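Local coordinates for protein 2-hydroxyhepta-2,4-diene-1,7-dioate isomerase (Corynebacterium glutamicum, PDB 4DBF) that binds magnesium and belongs to the fumarylacetoacetate hydrolase family, probably acting as an oxaloacetate decarboxylase or a related lyase and isomerase, at residues E51-G54 / P60-T63; M32-I37 / E53-T58; K145-V150 / K156-G161. One frame throughout, in Å; residues are numbered along the deposited sequence.

Contact 1 (E51-G54 / P60-T63)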
loop_
_atom_site.group_PDB
_atom_site.type_symbol
_atom_site.label_atom_id
_atom_site.label_comp_id
_atom_site.label_asym_id
_atom_site.label_seq_id
_atom_site.Cartn_x
_atom_site.Cartn_y
_atom_site.Cartn_z
ATOM N N GLU A 51 -12.737 25.224 -9.535
ATOM C CA GLU A 51 -13.298 24.010 -9.060
ATOM C C GLU A 51 -13.855 23.167 -10.187
ATOM O O GLU A 51 -14.500 23.656 -11.053
ATOM C CB GLU A 51 -14.360 24.273 -8.030
ATOM C CG GLU A 51 -15.080 23.033 -7.612
ATOM C CD GLU A 51 -16.197 23.289 -6.655
ATOM O OE1 GLU A 51 -17.004 24.160 -6.913
ATOM O OE2 GLU A 51 -16.255 22.623 -5.649
ATOM N N ILE A 52 -13.573 21.892 -10.155
ATOM C CA ILE A 52 -14.173 20.992 -11.079
ATOM C C ILE A 52 -15.181 20.088 -10.422
ATOM O O ILE A 52 -15.115 19.802 -9.277
ATOM C CB ILE A 52 -13.178 20.144 -11.877
ATOM C CG1 ILE A 52 -12.321 19.324 -10.970
ATOM C CG2 ILE A 52 -12.269 20.972 -12.750
ATOM C CD1 ILE A 52 -11.527 18.343 -11.754
ATOM N N GLU A 53 -16.120 19.647 -11.233
ATOM C CA GLU A 53 -17.110 18.709 -10.820
ATOM C C GLU A 53 -16.436 17.359 -10.623
ATOM O O GLU A 53 -15.889 16.830 -11.525
ATOM C CB GLU A 53 -18.159 18.631 -11.917
ATOM C CG GLU A 53 -19.583 18.580 -11.451
ATOM C CD GLU A 53 -20.567 18.831 -12.581
ATOM O OE1 GLU A 53 -20.593 18.064 -13.558
ATOM O OE2 GLU A 53 -21.317 19.813 -12.483
ATOM N N GLY A 54 -16.468 16.813 -9.435
ATOM C CA GLY A 54 -15.928 15.484 -9.239
ATOM C C GLY A 54 -14.423 15.350 -9.349
ATOM O O GLY A 54 -13.747 16.211 -8.910
ATOM N N PRO A 60 -13.313 16.875 -17.567
ATOM C CA PRO A 60 -13.649 17.678 -16.417
ATOM C C PRO A 60 -14.622 18.786 -16.747
ATOM O O PRO A 60 -14.486 19.430 -17.759
ATOM C CB PRO A 60 -12.320 18.288 -16.066
ATOM C CG PRO A 60 -11.697 18.540 -17.368
ATOM C CD PRO A 60 -12.091 17.356 -18.208
ATOM N N LYS A 61 -15.567 19.000 -15.855
ATOM C CA LYS A 61 -16.472 20.122 -15.946
ATOM C C LYS A 61 -16.382 21.080 -14.754
ATOM O O LYS A 61 -16.412 20.697 -13.620
ATOM C CB LYS A 61 -17.918 19.681 -16.177
ATOM C CG LYS A 61 -18.833 20.880 -16.389
ATOM C CD LYS A 61 -20.323 20.579 -16.336
ATOM C CE LYS A 61 -21.083 21.754 -15.742
ATOM N NZ LYS A 61 -21.042 21.800 -14.256
ATOM N N PHE A 62 -16.293 22.344 -15.080
ATOM C CA PHE A 62 -16.210 23.388 -14.105
ATOM C C PHE A 62 -17.561 23.684 -13.454
ATOM O O PHE A 62 -18.562 23.693 -14.093
ATOM C CB PHE A 62 -15.688 24.638 -14.775
ATOM C CG PHE A 62 -14.317 24.512 -15.319
ATOM C CD1 PHE A 62 -13.264 24.219 -14.499
ATOM C CD2 PHE A 62 -14.075 24.733 -16.648
ATOM C CE1 PHE A 62 -11.997 24.125 -14.989
ATOM C CE2 PHE A 62 -12.807 24.638 -17.163
ATOM C CZ PHE A 62 -11.765 24.320 -16.334
ATOM N N THR A 63 -17.554 23.943 -12.168
ATOM C CA THR A 63 -18.760 24.233 -11.462
ATOM C C THR A 63 -19.047 25.700 -11.475
ATOM O O THR A 63 -20.103 26.111 -11.110
ATOM C CB THR A 63 -18.594 23.933 -9.988
ATOM O OG1 THR A 63 -17.580 24.777 -9.469
ATOM C CG2 THR A 63 -18.287 22.530 -9.772
#

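Contact 2 (M32-I37 / E53-T58)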
loop_
_atom_site.group_PDB
_atom_site.type_symbol
_atom_site.label_atom_id
_atom_site.label_comp_id
_atom_site.label_asym_id
_atom_site.label_seq_id
_atom_site.Cartn_x
_atom_site.Cartn_y
_atom_site.Cartn_z
ATOM N N MET A 32 -12.883 21.178 0.684
ATOM C CA MET A 32 -11.917 20.699 -0.293
ATOM C C MET A 32 -12.532 20.322 -1.591
ATOM O O MET A 32 -13.589 19.812 -1.629
ATOM C CB MET A 32 -11.270 19.439 0.211
ATOM C CG MET A 32 -10.359 19.607 1.363
ATOM S SD MET A 32 -9.757 18.017 1.929
ATOM C CE MET A 32 -8.567 18.636 3.056
ATOM N N CYS A 33 -11.775 20.484 -2.642
ATOM C CA CYS A 33 -12.201 20.059 -3.936
ATOM C C CYS A 33 -11.027 19.810 -4.860
ATOM O O CYS A 33 -9.939 20.171 -4.565
ATOM C CB CYS A 33 -13.129 21.095 -4.568
ATOM S SG CYS A 33 -12.373 22.686 -4.821
ATOM N N PHE A 34 -11.313 19.144 -5.955
ATOM C CA PHE A 34 -10.479 19.119 -7.128
ATOM C C PHE A 34 -10.643 20.401 -7.924
ATOM O O PHE A 34 -11.676 20.996 -7.940
ATOM C CB PHE A 34 -10.793 17.919 -8.004
ATOM C CG PHE A 34 -10.250 16.640 -7.470
ATOM C CD1 PHE A 34 -8.925 16.357 -7.583
ATOM C CD2 PHE A 34 -11.063 15.748 -6.822
ATOM C CE1 PHE A 34 -8.424 15.189 -7.089
ATOM C CE2 PHE A 34 -10.565 14.575 -6.324
ATOM C CZ PHE A 34 -9.245 14.299 -6.464
ATOM N N CYS A 35 -9.582 20.797 -8.579
ATOM C CA CYS A 35 -9.559 21.992 -9.352
ATOM C C CYS A 35 -8.549 21.965 -10.483
ATOM O O CYS A 35 -7.665 21.168 -10.543
ATOM C CB CYS A 35 -9.213 23.148 -8.477
ATOM S SG CYS A 35 -7.513 23.137 -7.934
ATOM N N SER A 36 -8.711 22.914 -11.356
ATOM C CA SER A 36 -7.810 23.105 -12.422
ATOM C C SER A 36 -7.084 24.361 -12.074
ATOM O O SER A 36 -7.664 25.244 -11.530
ATOM C CB SER A 36 -8.623 23.262 -13.689
ATOM O OG SER A 36 -7.906 23.895 -14.668
ATOM N N ILE A 37 -5.811 24.424 -12.387
ATOM C CA ILE A 37 -4.973 25.538 -12.050
ATOM C C ILE A 37 -4.620 26.260 -13.332
ATOM O O ILE A 37 -4.041 25.690 -14.188
ATOM C CB ILE A 37 -3.675 25.074 -11.413
ATOM C CG1 ILE A 37 -3.965 24.167 -10.233
ATOM C CG2 ILE A 37 -2.822 26.249 -11.027
ATOM C CD1 ILE A 37 -4.413 24.899 -9.048
ATOM N N GLU A 53 -16.120 19.647 -11.233
ATOM C CA GLU A 53 -17.110 18.709 -10.820
ATOM C C GLU A 53 -16.436 17.359 -10.623
ATOM O O GLU A 53 -15.889 16.830 -11.525
ATOM C CB GLU A 53 -18.159 18.631 -11.917
ATOM C CG GLU A 53 -19.583 18.580 -11.451
ATOM C CD GLU A 53 -20.567 18.831 -12.581
ATOM O OE1 GLU A 53 -20.593 18.064 -13.558
ATOM O OE2 GLU A 53 -21.317 19.813 -12.483
ATOM N N GLY A 54 -16.468 16.813 -9.435
ATOM C CA GLY A 54 -15.928 15.484 -9.239
ATOM C C GLY A 54 -14.423 15.350 -9.349
ATOM O O GLY A 54 -13.747 16.211 -8.910
ATOM N N THR A 55 -13.924 14.270 -9.946
ATOM C CA THR A 55 -12.482 13.999 -10.065
ATOM C C THR A 55 -11.939 14.225 -11.442
ATOM O O THR A 55 -12.651 14.288 -12.375
ATOM C CB THR A 55 -12.126 12.557 -9.734
ATOM O OG1 THR A 55 -12.884 11.697 -10.553
ATOM C CG2 THR A 55 -12.396 12.243 -8.326
ATOM N N PRO A 56 -10.640 14.320 -11.541
ATOM C CA PRO A 56 -10.005 14.673 -12.802
ATOM C C PRO A 56 -9.903 13.577 -13.804
ATOM O O PRO A 56 -9.314 13.828 -14.807
ATOM C CB PRO A 56 -8.603 15.082 -12.388
ATOM C CG PRO A 56 -8.518 14.889 -10.928
ATOM C CD PRO A 56 -9.657 14.072 -10.503
ATOM N N PHE A 57 -10.441 12.402 -13.572
ATOM C CA PHE A 57 -10.154 11.325 -14.490
ATOM C C PHE A 57 -10.947 11.342 -15.772
ATOM O O PHE A 57 -10.488 10.846 -16.772
ATOM C CB PHE A 57 -10.182 9.978 -13.801
ATOM C CG PHE A 57 -9.317 9.930 -12.604
ATOM C CD1 PHE A 57 -7.976 10.128 -12.711
ATOM C CD2 PHE A 57 -9.856 9.758 -11.369
ATOM C CE1 PHE A 57 -7.190 10.118 -11.603
ATOM C CE2 PHE A 57 -9.090 9.745 -10.260
ATOM C CZ PHE A 57 -7.755 9.942 -10.368
ATOM N N THR A 58 -12.109 11.959 -15.731
ATOM C CA THR A 58 -12.951 12.142 -16.882
ATOM C C THR A 58 -12.738 13.469 -17.509
ATOM O O THR A 58 -11.956 14.273 -17.042
ATOM C CB THR A 58 -14.412 12.236 -16.459
ATOM O OG1 THR A 58 -14.552 13.318 -15.551
ATOM C CG2 THR A 58 -14.844 11.016 -15.760
HETATM O O HOH W 1 -13.960 18.566 -7.248
#

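Contact 3 (K145-V150 / K156-G161)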
loop_
_atom_site.group_PDB
_atom_site.type_symbol
_atom_site.label_atom_id
_atom_site.label_comp_id
_atom_site.label_asym_id
_atom_site.label_seq_id
_atom_site.Cartn_x
_atom_site.Cartn_y
_atom_site.Cartn_z
ATOM N N LYS A 145 -6.187 5.581 -15.415
ATOM C CA LYS A 145 -7.184 4.588 -15.587
ATOM C C LYS A 145 -6.697 3.247 -15.106
ATOM O O LYS A 145 -5.540 3.008 -15.014
ATOM C CB LYS A 145 -7.628 4.565 -17.028
ATOM C CG LYS A 145 -6.592 4.106 -18.002
ATOM C CD LYS A 145 -7.221 3.979 -19.371
ATOM C CE LYS A 145 -6.661 2.818 -20.135
ATOM N NZ LYS A 145 -6.965 2.884 -21.574
ATOM N N PRO A 146 -7.616 2.379 -14.752
ATOM C CA PRO A 146 -7.215 1.088 -14.228
ATOM C C PRO A 146 -6.514 0.381 -15.314
ATOM O O PRO A 146 -6.910 0.496 -16.423
ATOM C CB PRO A 146 -8.508 0.402 -13.887
ATOM C CG PRO A 146 -9.580 1.236 -14.386
ATOM C CD PRO A 146 -9.039 2.422 -15.078
ATOM N N CYS A 147 -5.445 -0.309 -14.997
ATOM C CA CYS A 147 -4.686 -0.970 -16.012
ATOM C C CYS A 147 -3.879 -2.093 -15.480
ATOM O O CYS A 147 -3.539 -2.093 -14.357
ATOM C CB CYS A 147 -3.774 0.010 -16.710
ATOM S SG CYS A 147 -2.641 0.900 -15.619
ATOM N N LYS A 148 -3.544 -3.024 -16.337
ATOM C CA LYS A 148 -2.716 -4.160 -16.006
ATOM C C LYS A 148 -2.050 -4.648 -17.281
ATOM O O LYS A 148 -2.588 -4.461 -18.324
ATOM C CB LYS A 148 -3.560 -5.234 -15.384
ATOM C CG LYS A 148 -2.867 -6.526 -15.081
ATOM C CD LYS A 148 -2.180 -6.537 -13.734
ATOM C CE LYS A 148 -1.496 -7.855 -13.456
ATOM N NZ LYS A 148 -2.478 -8.844 -13.073
ATOM N N ASN A 149 -0.871 -5.237 -17.204
ATOM C CA ASN A 149 -0.210 -5.740 -18.424
ATOM C C ASN A 149 -0.075 -4.669 -19.529
ATOM O O ASN A 149 -0.338 -4.933 -20.725
ATOM C CB ASN A 149 -0.956 -7.002 -18.990
ATOM C CG ASN A 149 -0.953 -8.174 -18.024
ATOM O OD1 ASN A 149 0.095 -8.548 -17.487
ATOM N ND2 ASN A 149 -2.173 -8.738 -17.743
ATOM N N VAL A 150 0.285 -3.449 -19.156
ATOM C CA VAL A 150 0.486 -2.408 -20.139
ATOM C C VAL A 150 1.798 -2.698 -20.873
ATOM O O VAL A 150 2.799 -3.001 -20.241
ATOM C CB VAL A 150 0.579 -1.070 -19.488
ATOM C CG1 VAL A 150 0.714 0.016 -20.531
ATOM C CG2 VAL A 150 -0.639 -0.871 -18.605
ATOM N N LYS A 156 1.797 5.949 -22.331
ATOM C CA LYS A 156 1.059 7.208 -22.294
ATOM C C LYS A 156 -0.442 7.088 -22.140
ATOM O O LYS A 156 -1.050 7.918 -21.499
ATOM C CB LYS A 156 1.389 8.129 -23.501
ATOM C CG LYS A 156 2.838 8.663 -23.471
ATOM C CD LYS A 156 3.156 9.646 -24.591
ATOM C CE LYS A 156 4.674 9.829 -24.678
ATOM N NZ LYS A 156 5.153 10.973 -25.543
ATOM N N SER A 157 -1.026 6.043 -22.658
ATOM C CA SER A 157 -2.459 5.857 -22.588
ATOM C C SER A 157 -3.020 5.682 -21.165
ATOM O O SER A 157 -4.170 5.833 -20.963
ATOM C CB SER A 157 -2.850 4.682 -23.436
ATOM O OG SER A 157 -2.552 3.492 -22.783
ATOM N N VAL A 158 -2.161 5.369 -20.205
ATOM C CA VAL A 158 -2.596 5.141 -18.837
ATOM C C VAL A 158 -2.220 6.240 -17.858
ATOM O O VAL A 158 -2.605 6.173 -16.730
ATOM C CB VAL A 158 -2.089 3.809 -18.263
ATOM C CG1 VAL A 158 -2.551 2.623 -19.048
ATOM C CG2 VAL A 158 -0.604 3.814 -18.069
ATOM N N VAL A 159 -1.447 7.216 -18.286
ATOM C CA VAL A 159 -1.093 8.270 -17.373
ATOM C C VAL A 159 -1.944 9.544 -17.472
ATOM O O VAL A 159 -2.173 10.071 -18.526
ATOM C CB VAL A 159 0.427 8.534 -17.203
ATOM C CG1 VAL A 159 1.333 7.468 -17.759
ATOM C CG2 VAL A 159 0.848 9.954 -17.463
ATOM N N LEU A 160 -2.405 9.985 -16.322
ATOM C CA LEU A 160 -3.082 11.228 -16.207
ATOM C C LEU A 160 -2.118 12.379 -16.400
ATOM O O LEU A 160 -2.391 13.259 -17.122
ATOM C CB LEU A 160 -3.779 11.363 -14.860
ATOM C CG LEU A 160 -4.468 12.676 -14.576
ATOM C CD1 LEU A 160 -5.558 13.009 -15.543
ATOM C CD2 LEU A 160 -4.921 12.870 -13.151
ATOM N N GLY A 161 -1.017 12.352 -15.691
ATOM C CA GLY A 161 -0.048 13.422 -15.792
ATOM C C GLY A 161 1.120 13.213 -14.856
ATOM O O GLY A 161 1.293 12.109 -14.271
#

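Contact 1 (E51-G54 / P60-T63)
Glu53 N donates to Lys61 O over 2.6 Å, and Thr63 N to Glu51 O over a longer 3.3 Å. These two backbone bonds lie on either side of the antiparallel, non-hydrogen-bonded pair Ile52 and Phe62, whose CA atoms are 4.4 Å apart.

Glu51 can be followed outward from the strand. Its CG is anti to the backbone N (chi1 174°), which carries the extended chain across the side chain of Thr63: CB and CG both pass close to the hydroxyl oxygen OG1, CG and CD also lie against the methyl CG2, and at the tip OE1 accepts a 2.7 Å hydrogen bond from Thr63 OG1 on the anti side of the carboxylate. The same OE1 forms a salt bridge with Arg65, which probably offsets the charge of this buried acid and helps to fix its carboxylate, and Thr63 suits the spot by offering a hydroxyl and a methyl to one neighbour. Together the segments belong to an antiparallel beta hairpin with a long loop, within the Rv2993c-like N-terminal region, where the strand of Glu51 also pairs with strand 31-38. The side chain of Glu51 is about 7 Å from that of Asp30, a magnesium-binding residue, though that ion is not bound to this chain.

Farther out, at the exposed end, Glu53 and Lys61 close the loop with a salt bridge. Lys61 bends late in its chain, bringing NZ to within 2.7 Å of Glu53 OE2, which it meets from above the carboxylate plane; NZ also donates to Phe62 O. On the apolar side Ile52 CG2 rests 3.8 Å from Phe62 CD1 and reaches Pro60 CB. At the edge of the Phe62 ring, near its plane, lies Glu51 O.

Contact 2 (M32-I37 / E53-T58)
Across from Phe34 the loop 53-58 runs past strand 31-38 without direct backbone pairing, the CA atoms of Phe34 and Thr55 standing 6.2 Å apart. Beside this approach a water links Phe34 N and Gly54 O: it accepts from Phe34 N at 3.0 Å and can donate to Gly54 O, 2.9 Å away, one of several acceptors within its reach.

The side-chain contact turns on the Phe34 ring. Pro56 CD lies over the centre of one face, 3.8 Å from the centroid and only 13° off the ring normal, a CH-pi contact, and CG of the same proline follows at 3.7 Å from Phe34 CD1. Proline suits this place because its ring CH groups form a rigid apolar surface for an aromatic face. Strand 31-38 is a member of the N-terminal sheet, flanked by strands 22-28 and 48-52, and the loop that follows 48-52 folds back over it; Pro56 also reaches Phe23 on strand 22-28.

Thr55 lies beside Phe34. With chi1 at 55° it turns CG2, not its hydroxyl, to the ring, 3.6 Å from Phe34 CE2. Gly54 O approaches Phe34 CD2 obliquely at 3.4 Å. Gly54 has a positive phi of 69°, a conformation glycine adopts readily.

Contact 3 (K145-V150 / K156-G161)
Lys145 and Val158 mark the nearest approach of the two backbones, 5.6 Å between their CA atoms. No hydrogen bond joins the segments: 145-150 is an irregular loop that arcs around the turn at Ser157 and Val158, just before strand 159-170 begins. That strand pairs antiparallel with strand 133-143; 145-150 and 156-158 lie in the connection between the two, and 159-161 open the strand. At its start, Leu160 and Gly161 both face Val142 in a classic beta bulge.

Val158 carries the contact. Its CG1, set anti to the carbonyl carbon (chi1 -60°), is the branch that reaches the loop. It meets Cys147 at CB, 3.7 Å away, and at SG, 3.8 Å away, and comes tip to tip with Val150, whose CG2 is 4.0 Å from Val158 CG1. Cys147 SG stands between its own backbone N and carbonyl carbon, which brings the sulfur to 4.0 Å from Val158 CB as well. Valine's short branched side chain fits a buried place so close to the backbone, and cysteine adds a compact, weakly polar group. Ile239 touches both Val150 and Val158, so helix 235-243 adds to the apolar cluster.

At the exposed margin Lys145 runs its aliphatic chain past the carbonyl of Ser157, with CD 3.9 Å from Ser157 O. A long, flexible lysine can cover the turn here with its methylenes. Ser157 itself turns its hydroxyl to Asp154 O, just before its own segment.

Because the meeting is made by van der Waals contact alone, it has little directional preference; Val158 is bonded through the backbone to Gly144, next to Lys145, and Val150 N to Thr243 OG1, and these bonds probably set the positions that the apolar contact leaves undefined.

How the contacts relate
Contacts 1 and 2 share Glu53 and Gly54: strand 48-52 leads out of its pairing with 31-38 into the loop that packs on Phe34 in contact 2, and contact 1 closes that loop. Ile52 N to Phe34 O joins them. Contact 3, in the C-terminal family region, lies about 22 Å from contact 1 between centres, yet touches contact 2 where Phe57 and Leu160 pack. Each has a buried side and an exposed margin: Glu51 and Ile52 against Glu53 and Lys61, Pro56 against Gly54, Cys147 and Val158 against Lys145 and Ser157. Contact 1 combines strand bonds with charges, contact 2 an aromatic face with a water, and contact 3 is apolar at its centre.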